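Local coordinates for protein endosialidase (Enterobacteria phage phi92, PDB 4HIZ) that cleaves sialic acid polymers internally, acting on alpha-2,8 and alpha-2,9 linkages, as a trimeric phage enzyme that probably attacks the capsule of the bacterial host, at residues G123-M128 with F534-T539; G71-I76 with Y486-E491; I192-S195 with T200-I203. All blocks are in the same frame, centred on the assembly; numbering follows the deposited sequence.

Contact 1: G123-M128 with F534-T539; sequences GQTWSM and FKYGAT
Gln124 and Phe534 join an Asp-box loop of the beta-propeller to the part of the chain that leads into the C-terminal region. The Asp box is the S-x-D-x-G-x-T-W turn of sialidases, here running from Ser119 to Trp126. Gln124 OE1 accepts the backbone N-H of Phe534 at 2.9 Å; the N-H...O angle of 163° and an approach in the carbonyl plane, on a lone pair, mark a well-formed bond. The Phe534 CG sits between its own backbone N and carbonyl carbon (chi1 56°), which folds the ring back under the amide that grips that N. OE1 therefore lies 3.7 Å above the plane of the Phe534 ring, near its rim, while Gln124 NE2 comes 3.4 Å from Phe534 CE2, the amide tilted 44° from the ring. NE2 also bonds Asp121 O, and with both ends of the amide engaged its rotation is fixed. Phe534 meets Tyr518 of a second subunit edge-to-face, so the contact continues into the trimer interface. Thr125 turns its two branches to different tasks: OG1 stays within the Asp box, bonded to Asp121 OD2, and the methyl faces residues 534-536. Its CG2 touches the edge of the Phe534 ring at CE1 (4.0 Å), and the same CG2 reaches Tyr536 CD1 at 3.9 Å.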
ATOM      1  N   GLY A 123       9.059  11.405 -13.924  1.00 10.31           N
ATOM      2  CA  GLY A 123       9.808  11.227 -12.679  1.00  9.88           C
ATOM      3  C   GLY A 123       9.027  11.677 -11.456  1.00 10.36           C
ATOM      4  O   GLY A 123       9.625  11.825 -10.377  1.00 11.61           O
ATOM      5  N   GLN A 124       7.720  11.919 -11.607  1.00 10.23           N
ATOM      6  CA  GLN A 124       6.943  12.275 -10.422  1.00  9.46           C
ATOM      7  C   GLN A 124       6.630  11.069  -9.570  1.00 11.15           C
ATOM      8  O   GLN A 124       6.707  11.156  -8.340  1.00 12.79           O
ATOM      9  CB  GLN A 124       5.610  12.926 -10.856  1.00  9.09           C
ATOM     10  CG  GLN A 124       5.862  14.238 -11.555  1.00 10.60           C
ATOM     11  CD  GLN A 124       4.548  14.928 -11.903  1.00 12.30           C
ATOM     12  OE1 GLN A 124       3.963  15.604 -11.042  1.00 12.35           O
ATOM     13  NE2 GLN A 124       4.064  14.734 -13.136  1.00 13.27           N
ATOM     14  N   THR A 125       6.234   9.958 -10.201  1.00 11.06           N
ATOM     15  CA  THR A 125       5.899   8.735  -9.470  1.00 11.01           C
ATOM     16  C   THR A 125       6.538   7.537 -10.136  1.00 10.29           C
ATOM     17  O   THR A 125       6.811   7.552 -11.346  1.00 10.94           O
ATOM     18  CB  THR A 125       4.363   8.456  -9.345  1.00 12.76           C
ATOM     19  OG1 THR A 125       3.803   8.100 -10.622  1.00 13.76           O
ATOM     20  CG2 THR A 125       3.609   9.672  -8.746  1.00 15.02           C
ATOM     21  N   TRP A 126       6.813   6.513  -9.316  1.00  9.71           N
ATOM     22  CA  TRP A 126       7.680   5.410  -9.713  1.00  9.83           C
ATOM     23  C   TRP A 126       7.029   4.086  -9.342  1.00 10.99           C
ATOM     24  O   TRP A 126       6.395   3.954  -8.274  1.00 11.54           O
ATOM     25  CB  TRP A 126       9.045   5.564  -9.045  1.00 10.01           C
ATOM     26  CG  TRP A 126       9.738   6.800  -9.503  1.00  9.91           C
ATOM     27  CD1 TRP A 126       9.487   8.078  -9.095  1.00  9.73           C
ATOM     28  CD2 TRP A 126      10.769   6.886 -10.485  1.00 10.40           C
ATOM     29  NE1 TRP A 126      10.306   8.962  -9.759  1.00  9.53           N
ATOM     30  CE2 TRP A 126      11.109   8.251 -10.608  1.00 10.60           C
ATOM     31  CE3 TRP A 126      11.442   5.936 -11.278  1.00 11.68           C
ATOM     32  CZ2 TRP A 126      12.098   8.704 -11.466  1.00 10.92           C
ATOM     33  CZ3 TRP A 126      12.424   6.385 -12.151  1.00 12.01           C
ATOM     34  CH2 TRP A 126      12.739   7.762 -12.248  1.00 11.99           C
ATOM     35  N   SER A 127       7.173   3.121 -10.245  1.00 10.16           N
ATOM     36  CA  SER A 127       6.539   1.816 -10.153  1.00 10.42           C
ATOM     37  C   SER A 127       7.147   0.925  -9.068  1.00  9.91           C
ATOM     38  O   SER A 127       8.197   1.252  -8.463  1.00 10.37           O
ATOM     39  CB  SER A 127       6.698   1.078 -11.481  1.00 11.15           C
ATOM     40  OG  SER A 127       8.108   0.800 -11.741  1.00 12.89           O
ATOM     41  N   MET A 128       6.503  -0.224  -8.838  1.00  9.62           N
ATOM     42  CA  MET A 128       7.044  -1.213  -7.905  1.00  9.22           C
ATOM     43  C   MET A 128       8.331  -1.785  -8.528  1.00 10.62           C
ATOM     44  O   MET A 128       8.487  -1.773  -9.757  1.00 12.01           O
ATOM     45  CB  MET A 128       6.042  -2.342  -7.667  1.00 10.86           C
ATOM     46  CG  MET A 128       5.839  -3.248  -8.880  1.00 13.45           C
ATOM     47  SD  MET A 128       4.611  -4.546  -8.661  1.00 15.55           S
ATOM     48  CE  MET A 128       3.098  -3.599  -8.947  1.00 17.28           C
ATOM     49  N   PHE A 534       1.609  17.241 -10.606  1.00 11.50           N
ATOM     50  CA  PHE A 534       0.460  17.013  -9.717  1.00 10.93           C
ATOM     51  C   PHE A 534       0.918  16.582  -8.354  1.00 11.72           C
ATOM     52  O   PHE A 534       2.043  16.091  -8.193  1.00 12.40           O
ATOM     53  CB  PHE A 534      -0.526  15.955 -10.321  1.00 11.38           C
ATOM     54  CG  PHE A 534       0.139  14.633 -10.653  1.00 12.26           C
ATOM     55  CD1 PHE A 534       0.373  13.683  -9.645  1.00 13.28           C
ATOM     56  CD2 PHE A 534       0.567  14.351 -11.967  1.00 14.03           C
ATOM     57  CE1 PHE A 534       1.035  12.459  -9.931  1.00 14.35           C
ATOM     58  CE2 PHE A 534       1.202  13.137 -12.243  1.00 15.32           C
ATOM     59  CZ  PHE A 534       1.426  12.202 -11.235  1.00 15.66           C
ATOM     60  N   LYS A 535       0.058  16.814  -7.359  1.00 11.96           N
ATOM     61  CA  LYS A 535       0.233  16.256  -6.024  1.00 13.94           C
ATOM     62  C   LYS A 535      -0.370  14.854  -6.044  1.00 13.04           C
ATOM     63  O   LYS A 535      -1.402  14.620  -6.678  1.00 13.86           O
ATOM     64  CB  LYS A 535      -0.554  17.115  -5.037  1.00 18.83           C
ATOM     65  CG  LYS A 535      -0.246  16.772  -3.602  1.00 30.64           C
ATOM     66  CD  LYS A 535      -0.932  17.765  -2.626  1.00 45.11           C
ATOM     67  CE  LYS A 535      -1.524  19.010  -3.347  1.00 59.06           C
ATOM     68  NZ  LYS A 535      -0.533  20.008  -3.870  1.00 65.96           N
ATOM     69  N   TYR A 536       0.241  13.906  -5.359  1.00 12.89           N
ATOM     70  CA  TYR A 536      -0.368  12.576  -5.352  1.00 12.49           C
ATOM     71  C   TYR A 536      -1.303  12.432  -4.186  1.00 12.66           C
ATOM     72  O   TYR A 536      -0.859  12.534  -3.025  1.00 13.46           O
ATOM     73  CB  TYR A 536       0.732  11.540  -5.257  1.00 12.89           C
ATOM     74  CG  TYR A 536       0.299  10.107  -5.396  1.00 12.58           C
ATOM     75  CD1 TYR A 536       0.311   9.471  -6.643  1.00 12.74           C
ATOM     76  CD2 TYR A 536      -0.083   9.370  -4.291  1.00 13.59           C
ATOM     77  CE1 TYR A 536      -0.030   8.131  -6.752  1.00 14.11           C
ATOM     78  CE2 TYR A 536      -0.433   8.040  -4.400  1.00 14.08           C
ATOM     79  CZ  TYR A 536      -0.375   7.420  -5.631  1.00 15.29           C
ATOM     80  OH  TYR A 536      -0.696   6.093  -5.729  1.00 17.67           O
ATOM     81  N   GLY A 537      -2.579  12.152  -4.453  1.00 11.58           N
ATOM     82  CA  GLY A 537      -3.535  12.006  -3.346  1.00 12.23           C
ATOM     83  C   GLY A 537      -4.368  10.740  -3.519  1.00 12.09           C
ATOM     84  O   GLY A 537      -5.451  10.623  -2.956  1.00 13.93           O
ATOM     85  N   ALA A 538      -3.873   9.775  -4.298  1.00  9.90           N
ATOM     86  CA  ALA A 538      -4.619   8.531  -4.533  1.00 10.78           C
ATOM     87  C   ALA A 538      -4.295   7.476  -3.488  1.00 11.70           C
ATOM     88  O   ALA A 538      -3.237   7.527  -2.846  1.00 12.72           O
ATOM     89  CB  ALA A 538      -4.255   7.949  -5.923  1.00 11.63           C
ATOM     90  N   THR A 539      -5.190   6.505  -3.336  1.00 11.04           N
ATOM     91  CA  THR A 539      -4.852   5.293  -2.598  1.00 11.77           C
ATOM     92  C   THR A 539      -3.888   4.458  -3.470  1.00 10.41           C
ATOM     93  O   THR A 539      -4.238   4.046  -4.580  1.00 11.46           O
ATOM     94  CB  THR A 539      -6.127   4.487  -2.301  1.00 13.35           C
ATOM     95  OG1 THR A 539      -6.958   5.247  -1.395  1.00 12.88           O
ATOM     96  CG2 THR A 539      -5.792   3.192  -1.620  1.00 14.68           C
TER

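Contact 2: G71-I76 with Y486-E491; sequences GNLTKI and YIFGGE
Ile487 and Phe488 reach Ile76 and Leu73 across an intervening strand in a four-stranded antiparallel propeller blade. The order 71-75, 516-523, 483-490, 473-480 makes an early strand of the chain the outermost, within this chain, of a blade otherwise built from late ones, consistent with the "velcro" closure of beta-propellers. In the trimer a strand of the third subunit pairs in parallel with Thr74 and Lys75 and continues the sheet. Since 516-523 lies between them, 71-76 and 486-491 share no hydrogen bond, and Ile76 CA and Ile487 CA stand 8.8 Å apart. The evidence for contact is wholly in side chains. Tyr486 lies on the same face of the blade as Phe488, its CE2 3.4 Å over one face of the Phe488 ring, near the rim, and it stacks in turn on Phe411. Ile487 projects from the other face of the blade. Its CG2, anti to the backbone N and beside the carbonyl carbon, meets Ile76 CD1 at 3.5 Å, tighter than usual for two carbons, and the side chains cross at about a right angle. Leu517 and Ser519 of the middle strand also pack against Ile76 there. Phe488 returns to the face of Tyr486, where Leu73 reaches its ring obliquely, the side chains again crossing at about a right angle. Leu73 CG is anti to the backbone N (chi1 -171°), which turns the branch toward Phe488, with Tyr518 of the middle strand also touching Leu73. Leu73 and Phe488 meet over the middle strand on this face, as Ile76 and Ile487 do on the other. On the Phe488 ring, Leu73 CD1 straddles two neighbouring carbons, 3.7 Å from CE1 and 3.8 Å from CZ.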
ATOM      1  N   GLY A  71      15.536  22.637  -9.439  1.00 14.81           N
ATOM      2  CA  GLY A  71      15.737  21.204  -9.271  1.00 14.39           C
ATOM      3  C   GLY A  71      15.140  20.799  -7.929  1.00 14.98           C
ATOM      4  O   GLY A  71      15.153  21.588  -6.983  1.00 17.55           O
ATOM      5  N   ASN A  72      14.616  19.583  -7.853  1.00 13.42           N
ATOM      6  CA  ASN A  72      14.005  19.080  -6.625  1.00 14.40           C
ATOM      7  C   ASN A  72      14.202  17.591  -6.467  1.00 13.21           C
ATOM      8  O   ASN A  72      14.387  16.880  -7.456  1.00 13.41           O
ATOM      9  CB  ASN A  72      12.502  19.396  -6.622  1.00 20.76           C
ATOM     10  CG  ASN A  72      12.238  20.855  -6.351  1.00 32.18           C
ATOM     11  OD1 ASN A  72      12.323  21.305  -5.203  1.00 38.85           O
ATOM     12  ND2 ASN A  72      11.941  21.611  -7.397  1.00 35.75           N
ATOM     13  N   LEU A  73      14.118  17.118  -5.224  1.00 12.02           N
ATOM     14  CA  LEU A  73      14.445  15.722  -4.909  1.00 11.06           C
ATOM     15  C   LEU A  73      13.159  14.950  -4.668  1.00 11.90           C
ATOM     16  O   LEU A  73      12.255  15.462  -4.006  1.00 12.31           O
ATOM     17  CB  LEU A  73      15.308  15.656  -3.639  1.00 11.52           C
ATOM     18  CG  LEU A  73      15.900  14.293  -3.301  1.00 10.92           C
ATOM     19  CD1 LEU A  73      17.000  13.904  -4.342  1.00 10.92           C
ATOM     20  CD2 LEU A  73      16.503  14.285  -1.873  1.00 12.24           C
ATOM     21  N   THR A  74      13.094  13.720  -5.174  1.00 10.77           N
ATOM     22  CA  THR A  74      11.952  12.847  -4.944  1.00 10.53           C
ATOM     23  C   THR A  74      12.476  11.510  -4.458  1.00 10.61           C
ATOM     24  O   THR A  74      13.478  11.017  -4.988  1.00 10.97           O
ATOM     25  CB  THR A  74      11.183  12.623  -6.297  1.00 11.41           C
ATOM     26  OG1 THR A  74      10.618  13.877  -6.723  1.00 12.45           O
ATOM     27  CG2 THR A  74      10.039  11.594  -6.140  1.00 12.82           C
ATOM     28  N   LYS A  75      11.826  10.902  -3.468  1.00  9.56           N
ATOM     29  CA  LYS A  75      12.175   9.521  -3.071  1.00  9.46           C
ATOM     30  C   LYS A  75      11.459   8.557  -4.008  1.00  9.85           C
ATOM     31  O   LYS A  75      10.258   8.736  -4.252  1.00  9.87           O
ATOM     32  CB  LYS A  75      11.719   9.271  -1.614  1.00 10.33           C
ATOM     33  CG  LYS A  75      12.186   7.920  -1.088  1.00 10.49           C
ATOM     34  CD  LYS A  75      11.939   7.820   0.438  1.00 11.38           C
ATOM     35  CE  LYS A  75      12.566   6.512   0.970  1.00 12.21           C
ATOM     36  NZ  LYS A  75      12.416   6.478   2.486  1.00 13.01           N
ATOM     37  N   ILE A  76      12.156   7.569  -4.568  1.00  9.15           N
ATOM     38  CA  ILE A  76      11.551   6.744  -5.647  1.00  9.36           C
ATOM     39  C   ILE A  76      11.443   5.248  -5.332  1.00  9.53           C
ATOM     40  O   ILE A  76      10.781   4.533  -6.066  1.00 10.93           O
ATOM     41  CB  ILE A  76      12.263   6.942  -7.014  1.00  9.16           C
ATOM     42  CG1 ILE A  76      13.628   6.203  -7.051  1.00  9.09           C
ATOM     43  CG2 ILE A  76      12.423   8.464  -7.304  1.00 10.42           C
ATOM     44  CD1 ILE A  76      14.240   6.227  -8.502  1.00  9.87           C
ATOM     45  N   TYR A 486      19.395  12.938 -11.710  1.00  8.67           N
ATOM     46  CA  TYR A 486      20.468  12.232 -11.000  1.00  9.10           C
ATOM     47  C   TYR A 486      19.758  11.288 -10.055  1.00  9.96           C
ATOM     48  O   TYR A 486      19.048  11.742  -9.140  1.00 10.27           O
ATOM     49  CB  TYR A 486      21.352  13.224 -10.244  1.00  9.31           C
ATOM     50  CG  TYR A 486      22.365  12.609  -9.254  1.00  8.92           C
ATOM     51  CD1 TYR A 486      23.173  11.545  -9.620  1.00  9.88           C
ATOM     52  CD2 TYR A 486      22.497  13.105  -7.948  1.00  9.06           C
ATOM     53  CE1 TYR A 486      24.116  11.016  -8.773  1.00  9.83           C
ATOM     54  CE2 TYR A 486      23.433  12.584  -7.059  1.00  9.53           C
ATOM     55  CZ  TYR A 486      24.238  11.527  -7.485  1.00  9.29           C
ATOM     56  OH  TYR A 486      25.163  10.995  -6.618  1.00  9.36           O
ATOM     57  N   ILE A 487      19.928   9.990 -10.262  1.00  9.53           N
ATOM     58  CA  ILE A 487      19.130   9.005  -9.534  1.00 10.00           C
ATOM     59  C   ILE A 487      20.132   8.197  -8.736  1.00 10.77           C
ATOM     60  O   ILE A 487      21.087   7.619  -9.292  1.00 10.49           O
ATOM     61  CB  ILE A 487      18.324   8.104 -10.497  1.00 10.02           C
ATOM     62  CG1 ILE A 487      17.515   9.003 -11.445  1.00 10.24           C
ATOM     63  CG2 ILE A 487      17.389   7.130  -9.709  1.00  9.96           C
ATOM     64  CD1 ILE A 487      16.554   8.222 -12.366  1.00 11.16           C
ATOM     65  N   PHE A 488      19.934   8.153  -7.427  1.00  9.94           N
ATOM     66  CA  PHE A 488      21.047   7.774  -6.549  1.00  9.57           C
ATOM     67  C   PHE A 488      20.540   7.353  -5.179  1.00 10.05           C
ATOM     68  O   PHE A 488      19.345   7.447  -4.901  1.00 10.22           O
ATOM     69  CB  PHE A 488      22.042   8.934  -6.407  1.00  9.87           C
ATOM     70  CG  PHE A 488      21.492  10.132  -5.660  1.00 11.14           C
ATOM     71  CD1 PHE A 488      20.527  10.944  -6.239  1.00 10.91           C
ATOM     72  CD2 PHE A 488      21.938  10.433  -4.376  1.00 11.77           C
ATOM     73  CE1 PHE A 488      20.001  12.056  -5.572  1.00 11.87           C
ATOM     74  CE2 PHE A 488      21.434  11.535  -3.693  1.00 12.19           C
ATOM     75  CZ  PHE A 488      20.462  12.359  -4.297  1.00 12.02           C
ATOM     76  N   GLY A 489      21.464   6.912  -4.310  1.00  9.21           N
ATOM     77  CA  GLY A 489      21.055   6.365  -3.009  1.00 10.14           C
ATOM     78  C   GLY A 489      21.094   7.328  -1.840  1.00 10.61           C
ATOM     79  O   GLY A 489      21.863   8.290  -1.817  1.00 10.80           O
ATOM     80  N   GLY A 490      20.193   7.072  -0.887  1.00  9.45           N
ATOM     81  CA  GLY A 490      20.267   7.709   0.434  1.00 10.60           C
ATOM     82  C   GLY A 490      19.673   6.782   1.476  1.00 10.03           C
ATOM     83  O   GLY A 490      18.957   5.836   1.110  1.00 10.54           O
ATOM     84  N   GLU A 491      19.969   7.023   2.763  1.00 10.04           N
ATOM     85  CA  GLU A 491      19.402   6.189   3.823  1.00  9.29           C
ATOM     86  C   GLU A 491      18.416   6.998   4.638  1.00  9.94           C
ATOM     87  O   GLU A 491      17.922   8.047   4.173  1.00 10.90           O
ATOM     88  CB  GLU A 491      20.529   5.602   4.718  1.00  9.01           C
ATOM     89  CG  GLU A 491      21.574   4.918   3.778  1.00 10.16           C
ATOM     90  CD  GLU A 491      22.698   4.207   4.542  1.00 12.22           C
ATOM     91  OE1 GLU A 491      22.816   4.363   5.790  1.00 12.24           O
ATOM     92  OE2 GLU A 491      23.445   3.470   3.860  1.00 13.22           O
TER

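Contact 3: I192-S195 with T200-I203; sequences ITIS and TATI
A beta hairpin, strands 192-194 and 200-204, forms part of an antiparallel sheet whose strand 215-219 leads into a glycan-binding loop that includes Asn220 and Thr224. The N-to-C directions of the hairpin strands are 156° apart, close to antiparallel. Thr193 and Thr202 make its hydrogen-bonded pair: Thr193 N donates to Thr202 O at 3.0 Å, and Thr202 N returns a bond to Thr193 O at 2.9 Å. Ile192 and Ile203 form the adjacent non-hydrogen-bonded pair; they lie side by side, Ile203 CD1 touching Ile192 CG2 at 3.8 Å. On the same face Ile194 CG1 presses on Ala201 CB at 3.6 Å. The opposite face, carrying the threonines, is wet. One water joins Thr193 OG1 (2.8 Å) to Thr202 O, and a second links Thr193 O to Thr202 OG1 (2.7 Å), so each carbonyl of the pair accepts a water proton beside its strand bond. Where the next direct pair would fall, a third water is inserted, accepting from Ser195 N and donating to Thr200 O at 2.8 Å; the ladder opens here toward the turn. Ile192 packs on Ala223 and Ala201 on Val226, both in the loop that binds the glycan. The chemistry thus divides the hairpin into a hydrated threonine face and an apolar face, consistent with the glycan-binding loop being packed from behind by hydrocarbon, with no direct sugar contact implied for these strands.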
ATOM      1  N   ILE A 192       4.622  -5.918 -45.562  1.00 16.06           N
ATOM      2  CA  ILE A 192       4.453  -7.357 -45.318  1.00 15.55           C
ATOM      3  C   ILE A 192       4.127  -8.080 -46.613  1.00 15.99           C
ATOM      4  O   ILE A 192       3.107  -7.768 -47.257  1.00 16.84           O
ATOM      5  CB  ILE A 192       3.354  -7.646 -44.301  1.00 15.14           C
ATOM      6  CG1 ILE A 192       3.673  -6.925 -42.970  1.00 15.55           C
ATOM      7  CG2 ILE A 192       3.222  -9.167 -44.099  1.00 14.97           C
ATOM      8  CD1 ILE A 192       2.574  -7.115 -41.867  1.00 16.10           C
ATOM      9  N   THR A 193       4.978  -9.037 -47.000  1.00 15.96           N
ATOM     10  CA  THR A 193       4.750  -9.773 -48.254  1.00 16.72           C
ATOM     11  C   THR A 193       4.854 -11.276 -48.017  1.00 16.10           C
ATOM     12  O   THR A 193       5.708 -11.744 -47.229  1.00 16.97           O
ATOM     13  CB  THR A 193       5.754  -9.384 -49.342  1.00 18.88           C
ATOM     14  OG1 THR A 193       7.078  -9.460 -48.823  1.00 19.75           O
ATOM     15  CG2 THR A 193       5.483  -7.967 -49.849  1.00 20.38           C
ATOM     16  N   ILE A 194       3.984 -12.022 -48.697  1.00 16.64           N
ATOM     17  CA  ILE A 194       4.012 -13.486 -48.672  1.00 17.55           C
ATOM     18  C   ILE A 194       3.765 -14.010 -50.074  1.00 16.91           C
ATOM     19  O   ILE A 194       2.794 -13.592 -50.705  1.00 17.78           O
ATOM     20  CB  ILE A 194       2.893 -14.043 -47.776  1.00 19.81           C
ATOM     21  CG1 ILE A 194       2.891 -13.305 -46.423  1.00 20.22           C
ATOM     22  CG2 ILE A 194       3.111 -15.558 -47.534  1.00 20.46           C
ATOM     23  CD1 ILE A 194       1.649 -13.520 -45.590  1.00 20.72           C
ATOM     24  N   SER A 195       4.594 -14.940 -50.545  1.00 16.04           N
ATOM     25  CA  SER A 195       4.309 -15.579 -51.836  1.00 17.04           C
ATOM     26  C   SER A 195       3.314 -16.696 -51.666  1.00 17.51           C
ATOM     27  O   SER A 195       3.348 -17.403 -50.661  1.00 17.74           O
ATOM     28  CB  SER A 195       5.588 -16.147 -52.459  1.00 20.26           C
ATOM     29  OG  SER A 195       6.449 -15.070 -52.708  1.00 24.95           O
ATOM     30  N   THR A 200       6.458 -18.512 -45.360  1.00 20.54           N
ATOM     31  CA  THR A 200       7.330 -17.448 -44.850  1.00 21.54           C
ATOM     32  C   THR A 200       6.723 -16.096 -45.162  1.00 19.23           C
ATOM     33  O   THR A 200       6.459 -15.800 -46.324  1.00 19.74           O
ATOM     34  CB  THR A 200       8.693 -17.490 -45.535  1.00 25.64           C
ATOM     35  OG1 THR A 200       9.267 -18.778 -45.335  1.00 26.24           O
ATOM     36  CG2 THR A 200       9.621 -16.429 -44.968  1.00 28.52           C
ATOM     37  N   ALA A 201       6.507 -15.270 -44.145  1.00 17.56           N
ATOM     38  CA  ALA A 201       6.081 -13.891 -44.390  1.00 15.97           C
ATOM     39  C   ALA A 201       7.291 -13.002 -44.148  1.00 15.80           C
ATOM     40  O   ALA A 201       7.964 -13.134 -43.130  1.00 16.27           O
ATOM     41  CB  ALA A 201       4.912 -13.490 -43.451  1.00 16.12           C
ATOM     42  N   THR A 202       7.576 -12.105 -45.081  1.00 15.83           N
ATOM     43  CA  THR A 202       8.681 -11.169 -44.917  1.00 15.84           C
ATOM     44  C   THR A 202       8.143  -9.849 -44.407  1.00 15.83           C
ATOM     45  O   THR A 202       7.173  -9.325 -44.958  1.00 16.97           O
ATOM     46  CB  THR A 202       9.398 -10.998 -46.267  1.00 17.18           C
ATOM     47  OG1 THR A 202       9.888 -12.281 -46.662  1.00 17.42           O
ATOM     48  CG2 THR A 202      10.547 -10.012 -46.140  1.00 17.20           C
ATOM     49  N   ILE A 203       8.752  -9.343 -43.334  1.00 15.25           N
ATOM     50  CA  ILE A 203       8.303  -8.131 -42.690  1.00 15.97           C
ATOM     51  C   ILE A 203       9.375  -7.063 -42.746  1.00 16.56           C
ATOM     52  O   ILE A 203      10.477  -7.250 -42.229  1.00 16.31           O
ATOM     53  CB  ILE A 203       8.043  -8.391 -41.204  1.00 16.30           C
ATOM     54  CG1 ILE A 203       7.310  -9.735 -40.972  1.00 16.78           C
ATOM     55  CG2 ILE A 203       7.373  -7.168 -40.563  1.00 17.01           C
ATOM     56  CD1 ILE A 203       5.926  -9.828 -41.563  1.00 16.13           C
TER
HETATM   57  O   HOH W   1       8.030  -7.308 -47.366  1.00 19.12           O
HETATM   58  O   HOH W   2       8.002 -13.414 -48.233  1.00 33.22           O
HETATM   59  O   HOH W   3       6.959 -15.751 -49.066  1.00 22.64           O

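From the N terminus, strand 71-75 opens contact 2 and the loop 123-128 opens contact 1; 486-491 closes contact 2 and 534-539 closes contact 1, so the two loops cross along the chain. Contact 3 is a short local hairpin nested inside both, its centre 44 Å from that of contact 1 and 49 Å from that of contact 2. Contact 2 ties early and late strands within one propeller blade, while contact 1 ties a propeller loop to strand 535-536, more than 400 residues later. They meet through Trp126, which packs on Ile76 and Ile487. Both touch the third subunit, and contact 1 the second as well; contact 3 lies in the sheet that carries a glycan-binding loop, and no other chain touches its segments.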